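Local atomic coordinates of microtubule-associated protein 1 light chain 3 (Plasmodium falciparum, PDB entry 4EOY), a protein that binds a peptide of Atg3 through its ubiquitin-like fold and is probably conjugated to lipid with the help of Atg3, as in other Atg8 proteins. Residues Leu53-Phe65 and Val96-Glu108. The protein carries 3 engineered substitutions. Sequence-based numbering, arbitrary orientation.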
ATOM      1  N   LEU A  53       7.792  -0.719   0.491  1.00 20.55           N
ATOM      2  CA  LEU A  53       8.804  -0.671  -0.545  1.00 21.32           C
ATOM      3  C   LEU A  53       8.784  -2.042  -1.195  1.00 22.92           C
ATOM      4  O   LEU A  53       9.394  -2.986  -0.687  1.00 25.69           O
ATOM      5  CB  LEU A  53      10.155  -0.339   0.083  1.00 23.48           C
ATOM      6  CG  LEU A  53      11.199   0.349  -0.781  1.00 27.70           C
ATOM      7  CD1 LEU A  53      10.597   1.553  -1.507  1.00 32.39           C
ATOM      8  CD2 LEU A  53      12.370   0.777   0.090  1.00 26.18           C
ATOM      9  N   VAL A  54       8.040  -2.168  -2.294  1.00 24.60           N
ATOM     10  CA  VAL A  54       7.682  -3.478  -2.852  1.00 23.56           C
ATOM     11  C   VAL A  54       8.599  -3.879  -4.013  1.00 25.55           C
ATOM     12  O   VAL A  54       8.833  -3.086  -4.922  1.00 28.14           O
ATOM     13  CB  VAL A  54       6.244  -3.447  -3.368  1.00 27.74           C
ATOM     14  CG1 VAL A  54       5.824  -4.809  -3.905  1.00 33.06           C
ATOM     15  CG2 VAL A  54       5.309  -2.997  -2.256  1.00 29.99           C
ATOM     16  N   PRO A  55       9.114  -5.116  -4.000  1.00 24.59           N
ATOM     17  CA  PRO A  55       9.973  -5.546  -5.099  1.00 28.13           C
ATOM     18  C   PRO A  55       9.266  -5.405  -6.441  1.00 31.14           C
ATOM     19  O   PRO A  55       8.087  -5.755  -6.554  1.00 34.84           O
ATOM     20  CB  PRO A  55      10.239  -7.022  -4.793  1.00 26.30           C
ATOM     21  CG  PRO A  55       9.990  -7.163  -3.346  1.00 24.43           C
ATOM     22  CD  PRO A  55       8.903  -6.192  -3.023  1.00 27.52           C
ATOM     23  N   MET A  56       9.980  -4.896  -7.438  1.00 28.87           N
ATOM     24  CA  MET A  56       9.375  -4.617  -8.742  1.00 28.38           C
ATOM     25  C   MET A  56       8.764  -5.852  -9.430  1.00 23.86           C
ATOM     26  O   MET A  56       7.730  -5.736 -10.089  1.00 24.42           O
ATOM     27  CB  MET A  56      10.390  -3.948  -9.663  1.00 31.92           C
ATOM     28  CG  MET A  56      11.558  -4.830 -10.069  1.00 33.48           C
ATOM     29  SD  MET A  56      12.595  -4.019 -11.288  1.00 51.76           S
ATOM     30  CE  MET A  56      13.653  -5.379 -11.796  1.00 37.53           C
ATOM     31  N   ASN A  57       9.406  -7.016  -9.290  1.00 28.95           N
ATOM     32  CA  ASN A  57       8.939  -8.271  -9.904  1.00 25.76           C
ATOM     33  C   ASN A  57       7.908  -9.064  -9.095  1.00 25.51           C
ATOM     34  O   ASN A  57       7.431 -10.107  -9.544  1.00 20.97           O
ATOM     35  CB  ASN A  57      10.115  -9.166 -10.302  1.00 25.92           C
ATOM     36  CG  ASN A  57      10.691  -8.821 -11.666  1.00 30.05           C
ATOM     37  OD1 ASN A  57      10.008  -8.273 -12.534  1.00 52.99           O
ATOM     38  ND2 ASN A  57      11.941  -9.167 -11.873  1.00 23.33           N
ATOM     39  N   MET A  58       7.530  -8.555  -7.925  1.00 30.70           N
ATOM     40  CA  MET A  58       6.448  -9.167  -7.151  1.00 29.90           C
ATOM     41  C   MET A  58       5.120  -9.083  -7.908  1.00 28.43           C
ATOM     42  O   MET A  58       4.739  -8.016  -8.395  1.00 27.59           O
ATOM     43  CB  MET A  58       6.276  -8.486  -5.789  1.00 27.90           C
ATOM     44  CG  MET A  58       5.062  -8.959  -5.003  1.00 28.12           C
ATOM     45  SD  MET A  58       5.078  -8.470  -3.253  1.00 40.05           S
ATOM     46  CE  MET A  58       6.277  -9.666  -2.623  1.00 27.69           C
ATOM     47  N   LEU A  59       4.401 -10.195  -7.956  1.00 23.03           N
ATOM     48  CA  LEU A  59       3.099 -10.223  -8.609  1.00 28.82           C
ATOM     49  C   LEU A  59       2.058  -9.480  -7.784  1.00 25.96           C
ATOM     50  O   LEU A  59       2.096  -9.488  -6.555  1.00 26.74           O
ATOM     51  CB  LEU A  59       2.637 -11.662  -8.840  1.00 28.92           C
ATOM     52  CG  LEU A  59       3.461 -12.433  -9.859  1.00 34.85           C
ATOM     53  CD1 LEU A  59       3.150 -13.919  -9.771  1.00 44.27           C
ATOM     54  CD2 LEU A  59       3.198 -11.883 -11.255  1.00 36.50           C
ATOM     55  N   VAL A  60       1.120  -8.840  -8.471  1.00 28.81           N
ATOM     56  CA  VAL A  60       0.064  -8.092  -7.797  1.00 28.34           C
ATOM     57  C   VAL A  60      -0.699  -9.041  -6.876  1.00 28.48           C
ATOM     58  O   VAL A  60      -0.923  -8.725  -5.713  1.00 35.34           O
ATOM     59  CB  VAL A  60      -0.878  -7.389  -8.801  1.00 24.33           C
ATOM     60  CG1 VAL A  60      -2.078  -6.771  -8.111  1.00 21.84           C
ATOM     61  CG2 VAL A  60      -0.129  -6.313  -9.562  1.00 22.91           C
ATOM     62  N   GLY A  61      -1.068 -10.211  -7.392  1.00 28.41           N
ATOM     63  CA  GLY A  61      -1.754 -11.222  -6.591  1.00 33.14           C
ATOM     64  C   GLY A  61      -1.022 -11.588  -5.307  1.00 31.70           C
ATOM     65  O   GLY A  61      -1.643 -11.840  -4.281  1.00 33.57           O
ATOM     66  N   GLU A  62       0.301 -11.617  -5.367  1.00 30.86           N
ATOM     67  CA  GLU A  62       1.110 -11.923  -4.193  1.00 35.73           C
ATOM     68  C   GLU A  62       1.065 -10.762  -3.206  1.00 27.71           C
ATOM     69  O   GLU A  62       0.883 -10.967  -2.008  1.00 27.73           O
ATOM     70  CB  GLU A  62       2.556 -12.229  -4.600  1.00 37.27           C
ATOM     71  CG  GLU A  62       2.709 -13.470  -5.465  1.00 38.44           C
ATOM     72  CD  GLU A  62       4.096 -13.617  -6.087  1.00 57.24           C
ATOM     73  OE1 GLU A  62       4.795 -12.595  -6.276  1.00 76.80           O
ATOM     74  OE2 GLU A  62       4.484 -14.765  -6.411  1.00 71.35           O
ATOM     75  N   PHE A  63       1.224  -9.541  -3.710  1.00 26.67           N
ATOM     76  CA  PHE A  63       1.196  -8.361  -2.843  1.00 29.46           C
ATOM     77  C   PHE A  63      -0.174  -8.160  -2.187  1.00 34.00           C
ATOM     78  O   PHE A  63      -0.256  -7.764  -0.993  1.00 24.56           O
ATOM     79  CB  PHE A  63       1.582  -7.107  -3.603  1.00 25.26           C
ATOM     80  CG  PHE A  63       1.567  -5.873  -2.753  1.00 28.26           C
ATOM     81  CD1 PHE A  63       2.429  -5.759  -1.673  1.00 27.85           C
ATOM     82  CD2 PHE A  63       0.660  -4.845  -3.002  1.00 26.72           C
ATOM     83  CE1 PHE A  63       2.421  -4.628  -0.878  1.00 32.48           C
ATOM     84  CE2 PHE A  63       0.645  -3.719  -2.207  1.00 26.44           C
ATOM     85  CZ  PHE A  63       1.527  -3.602  -1.153  1.00 28.97           C
ATOM     86  N   LYS A  64      -1.225  -8.440  -2.963  1.00 24.16           N
ATOM     87  CA  LYS A  64      -2.597  -8.469  -2.454  1.00 31.83           C
ATOM     88  C   LYS A  64      -2.772  -9.464  -1.297  1.00 26.79           C
ATOM     89  O   LYS A  64      -3.452  -9.162  -0.325  1.00 28.46           O
ATOM     90  CB  LYS A  64      -3.602  -8.799  -3.574  1.00 38.61           C
ATOM     91  CG  LYS A  64      -3.845  -7.652  -4.553  1.00 49.03           C
ATOM     92  CD  LYS A  64      -5.170  -7.767  -5.312  1.00 42.70           C
ATOM     93  CE  LYS A  64      -5.151  -8.856  -6.369  1.00 46.97           C
ATOM     94  NZ  LYS A  64      -6.317  -8.737  -7.295  1.00 37.76           N
ATOM     95  N   PHE A  65      -2.171 -10.646  -1.406  1.00 26.58           N
ATOM     96  CA  PHE A  65      -2.209 -11.623  -0.310  1.00 25.37           C
ATOM     97  C   PHE A  65      -1.524 -11.067   0.925  1.00 23.35           C
ATOM     98  O   PHE A  65      -2.074 -11.081   2.009  1.00 32.50           O
ATOM     99  CB  PHE A  65      -1.558 -12.927  -0.736  1.00 29.71           C
ATOM    100  CG  PHE A  65      -1.424 -13.934   0.371  1.00 38.66           C
ATOM    101  CD1 PHE A  65      -0.306 -13.932   1.204  1.00 43.58           C
ATOM    102  CD2 PHE A  65      -2.410 -14.889   0.586  1.00 39.93           C
ATOM    103  CE1 PHE A  65      -0.184 -14.856   2.229  1.00 39.85           C
ATOM    104  CE2 PHE A  65      -2.284 -15.817   1.605  1.00 34.61           C
ATOM    105  CZ  PHE A  65      -1.173 -15.796   2.425  1.00 34.22           C
ATOM    106  N   VAL A  96      -9.836  -2.353  -9.713  1.00 28.18           N
ATOM    107  CA  VAL A  96      -9.331  -3.559  -9.087  1.00 35.48           C
ATOM    108  C   VAL A  96      -7.940  -3.879  -9.637  1.00 43.49           C
ATOM    109  O   VAL A  96      -7.761  -3.995 -10.847  1.00 41.07           O
ATOM    110  CB  VAL A  96     -10.268  -4.762  -9.320  1.00 34.66           C
ATOM    111  CG1 VAL A  96      -9.645  -6.029  -8.730  1.00 31.70           C
ATOM    112  CG2 VAL A  96     -11.648  -4.487  -8.718  1.00 33.33           C
ATOM    113  N   PRO A  97      -6.941  -4.025  -8.754  1.00 43.46           N
ATOM    114  CA  PRO A  97      -5.638  -4.412  -9.272  1.00 46.39           C
ATOM    115  C   PRO A  97      -5.709  -5.758  -9.995  1.00 59.08           C
ATOM    116  O   PRO A  97      -6.294  -6.709  -9.457  1.00 46.66           O
ATOM    117  CB  PRO A  97      -4.767  -4.521  -8.016  1.00 45.92           C
ATOM    118  CG  PRO A  97      -5.520  -3.815  -6.939  1.00 35.74           C
ATOM    119  CD  PRO A  97      -6.963  -3.975  -7.287  1.00 32.99           C
ATOM    120  N   LYS A  98      -5.123  -5.816 -11.197  1.00 51.63           N
ATOM    121  CA  LYS A  98      -5.139  -7.017 -12.044  1.00 54.75           C
ATOM    122  C   LYS A  98      -4.146  -8.049 -11.491  1.00 49.62           C
ATOM    123  O   LYS A  98      -2.947  -7.769 -11.387  1.00 41.74           O
ATOM    124  CB  LYS A  98      -4.768  -6.642 -13.485  1.00 73.18           C
ATOM    125  CG  LYS A  98      -5.518  -7.401 -14.561  1.00 89.79           C
ATOM    126  CD  LYS A  98      -5.765  -6.499 -15.757  1.00101.93           C
ATOM    127  CE  LYS A  98      -6.274  -7.276 -16.956  1.00103.35           C
ATOM    128  NZ  LYS A  98      -6.879  -6.374 -17.974  1.00122.28           N
ATOM    129  N   THR A  99      -4.644  -9.231 -11.140  1.00 35.11           N
ATOM    130  CA  THR A  99      -3.869 -10.175 -10.342  1.00 34.12           C
ATOM    131  C   THR A  99      -2.615 -10.675 -11.061  1.00 38.78           C
ATOM    132  O   THR A  99      -1.574 -10.861 -10.420  1.00 45.45           O
ATOM    133  CB  THR A  99      -4.740 -11.355  -9.868  1.00 34.88           C
ATOM    134  OG1 THR A  99      -5.654 -10.888  -8.863  1.00 35.98           O
ATOM    135  CG2 THR A  99      -3.893 -12.475  -9.265  1.00 44.17           C
ATOM    136  N   GLY A 100      -2.698 -10.850 -12.381  1.00 37.33           N
ATOM    137  CA  GLY A 100      -1.605 -11.445 -13.159  1.00 37.73           C
ATOM    138  C   GLY A 100      -0.537 -10.494 -13.685  1.00 35.77           C
ATOM    139  O   GLY A 100       0.188 -10.842 -14.605  1.00 45.74           O
ATOM    140  N   LEU A 101      -0.432  -9.307 -13.096  1.00 35.41           N
ATOM    141  CA  LEU A 101       0.537  -8.291 -13.510  1.00 32.66           C
ATOM    142  C   LEU A 101       1.660  -8.206 -12.480  1.00 37.46           C
ATOM    143  O   LEU A 101       1.537  -8.743 -11.374  1.00 36.62           O
ATOM    144  CB  LEU A 101      -0.136  -6.918 -13.633  1.00 29.75           C
ATOM    145  CG  LEU A 101      -1.131  -6.695 -14.783  1.00 35.23           C
ATOM    146  CD1 LEU A 101      -1.746  -5.295 -14.723  1.00 29.71           C
ATOM    147  CD2 LEU A 101      -0.477  -6.928 -16.135  1.00 31.32           C
ATOM    148  N   LEU A 102       2.748  -7.539 -12.867  1.00 34.78           N
ATOM    149  CA  LEU A 102       3.839  -7.192 -11.953  1.00 29.03           C
ATOM    150  C   LEU A 102       3.507  -5.903 -11.223  1.00 28.70           C
ATOM    151  O   LEU A 102       2.778  -5.058 -11.733  1.00 36.80           O
ATOM    152  CB  LEU A 102       5.153  -6.988 -12.719  1.00 28.06           C
ATOM    153  CG  LEU A 102       5.756  -8.141 -13.506  1.00 26.14           C
ATOM    154  CD1 LEU A 102       7.028  -7.640 -14.169  1.00 37.84           C
ATOM    155  CD2 LEU A 102       6.050  -9.359 -12.645  1.00 26.10           C
ATOM    156  N   MET A 103       4.062  -5.735 -10.028  1.00 29.17           N
ATOM    157  CA  MET A 103       3.871  -4.497  -9.269  1.00 25.24           C
ATOM    158  C   MET A 103       4.533  -3.309  -9.948  1.00 24.60           C
ATOM    159  O   MET A 103       4.154  -2.163  -9.711  1.00 24.26           O
ATOM    160  CB  MET A 103       4.403  -4.632  -7.826  1.00 32.45           C
ATOM    161  CG  MET A 103       3.463  -5.355  -6.855  1.00 22.71           C
ATOM    162  SD  MET A 103       1.871  -4.520  -6.615  1.00 25.63           S
ATOM    163  CE  MET A 103       2.336  -2.900  -6.029  1.00 19.66           C
ATOM    164  N   GLN A 104       5.524  -3.562 -10.801  1.00 25.13           N
ATOM    165  CA  GLN A 104       6.100  -2.491 -11.594  1.00 22.06           C
ATOM    166  C   GLN A 104       5.064  -1.926 -12.568  1.00 22.52           C
ATOM    167  O   GLN A 104       5.043  -0.723 -12.810  1.00 20.76           O
ATOM    168  CB  GLN A 104       7.320  -2.980 -12.368  1.00 24.66           C
ATOM    169  CG  GLN A 104       8.019  -1.899 -13.190  1.00 23.05           C
ATOM    170  CD  GLN A 104       8.670  -0.825 -12.332  1.00 30.21           C
ATOM    171  OE1 GLN A 104       9.010  -1.064 -11.158  1.00 34.36           O
ATOM    172  NE2 GLN A 104       8.870   0.360 -12.912  1.00 25.05           N
ATOM    173  N   ASP A 105       4.232  -2.800 -13.136  1.00 24.87           N
ATOM    174  CA  ASP A 105       3.256  -2.395 -14.129  1.00 22.67           C
ATOM    175  C   ASP A 105       2.267  -1.415 -13.506  1.00 24.96           C
ATOM    176  O   ASP A 105       2.047  -0.320 -14.029  1.00 25.63           O
ATOM    177  CB  ASP A 105       2.562  -3.617 -14.715  1.00 23.52           C
ATOM    178  CG  ASP A 105       3.466  -4.397 -15.635  1.00 28.91           C
ATOM    179  OD1 ASP A 105       4.182  -3.742 -16.455  1.00 28.56           O
ATOM    180  OD2 ASP A 105       3.460  -5.651 -15.550  1.00 33.29           O
ATOM    181  N   LEU A 106       1.735  -1.786 -12.348  1.00 24.93           N
ATOM    182  CA  LEU A 106       0.884  -0.897 -11.582  1.00 22.43           C
ATOM    183  C   LEU A 106       1.570   0.437 -11.379  1.00 26.72           C
ATOM    184  O   LEU A 106       0.940   1.491 -11.538  1.00 31.13           O
ATOM    185  CB  LEU A 106       0.518  -1.514 -10.226  1.00 23.40           C
ATOM    186  CG  LEU A 106      -0.844  -2.190 -10.166  1.00 28.64           C
ATOM    187  CD1 LEU A 106      -0.925  -3.305 -11.183  1.00 25.59           C
ATOM    188  CD2 LEU A 106      -1.161  -2.692  -8.754  1.00 25.14           C
ATOM    189  N   TYR A 107       2.855   0.394 -11.017  1.00 21.47           N
ATOM    190  CA  TYR A 107       3.608   1.612 -10.766  1.00 18.57           C
ATOM    191  C   TYR A 107       3.687   2.448 -12.032  1.00 20.82           C
ATOM    192  O   TYR A 107       3.365   3.619 -12.008  1.00 17.58           O
ATOM    193  CB  TYR A 107       5.012   1.299 -10.265  1.00 19.84           C
ATOM    194  CG  TYR A 107       5.783   2.510  -9.824  1.00 20.28           C
ATOM    195  CD1 TYR A 107       5.498   3.124  -8.628  1.00 22.30           C
ATOM    196  CD2 TYR A 107       6.805   3.030 -10.593  1.00 27.90           C
ATOM    197  CE1 TYR A 107       6.188   4.240  -8.210  1.00 24.01           C
ATOM    198  CE2 TYR A 107       7.519   4.149 -10.181  1.00 27.68           C
ATOM    199  CZ  TYR A 107       7.201   4.748  -8.980  1.00 27.28           C
ATOM    200  OH  TYR A 107       7.887   5.865  -8.530  1.00 35.53           O
ATOM    201  N   GLU A 108       4.126   1.854 -13.136  1.00 24.24           N
ATOM    202  CA  GLU A 108       4.230   2.593 -14.400  1.00 25.60           C
ATOM    203  C   GLU A 108       2.858   3.140 -14.864  1.00 25.44           C
ATOM    204  O   GLU A 108       2.778   4.253 -15.333  1.00 32.56           O
ATOM    205  CB  GLU A 108       4.917   1.738 -15.476  1.00 28.61           C
ATOM    206  CG  GLU A 108       6.396   1.479 -15.174  1.00 36.17           C
ATOM    207  CD  GLU A 108       7.087   0.513 -16.142  1.00 46.39           C
ATOM    208  OE1 GLU A 108       6.513   0.145 -17.194  1.00 44.59           O
ATOM    209  OE2 GLU A 108       8.233   0.118 -15.844  1.00 54.43           O
TER
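M103 folds its bent side chain against F63, crossing it at about a right angle. With chi2 at -62° and chi3 near -58°, the flexible thioether folds back, bringing SD to 3.8 Å from F63 CD2 in an oblique Met-aromatic contact. V54 meets the same chain crosswise, a short, beta-branched side chain with few torsions to fix, which puts CG1 against M103 CG. V60 spreads its two methyls: CG1, anti to the backbone N, packs on P97 CB at 3.5 Å, while CG2 meets L106 CD1 tip to tip. In this ubiquitin-like fold the contact joins the edge strand 51-55 and the start of helix 60-72 to the loop 96-102 and the first turns of helix 103-110; M103 and L106 continue onto L117 of the central sheet. Two N-cap residues, L59 and L102, form a single beta bridge, in which V60 N donates to L101 O at 2.9 Å, nearly straight at 168°, and M103 N to M58 O. Next along the chain, G61 N uses a lone pair of T99 O, and the bare G61 CA lets T99 CG2 approach to 3.6 Å. K64 crosses T99 at about a right angle; lysine's long chain, bent at chi3, carries one ammonium group to both T99 OG1 (2.7 Å from NZ) and P97 O (3.0 Å). M58 and E62 each pack on an aromatic side chain of the bound Atg3 peptide.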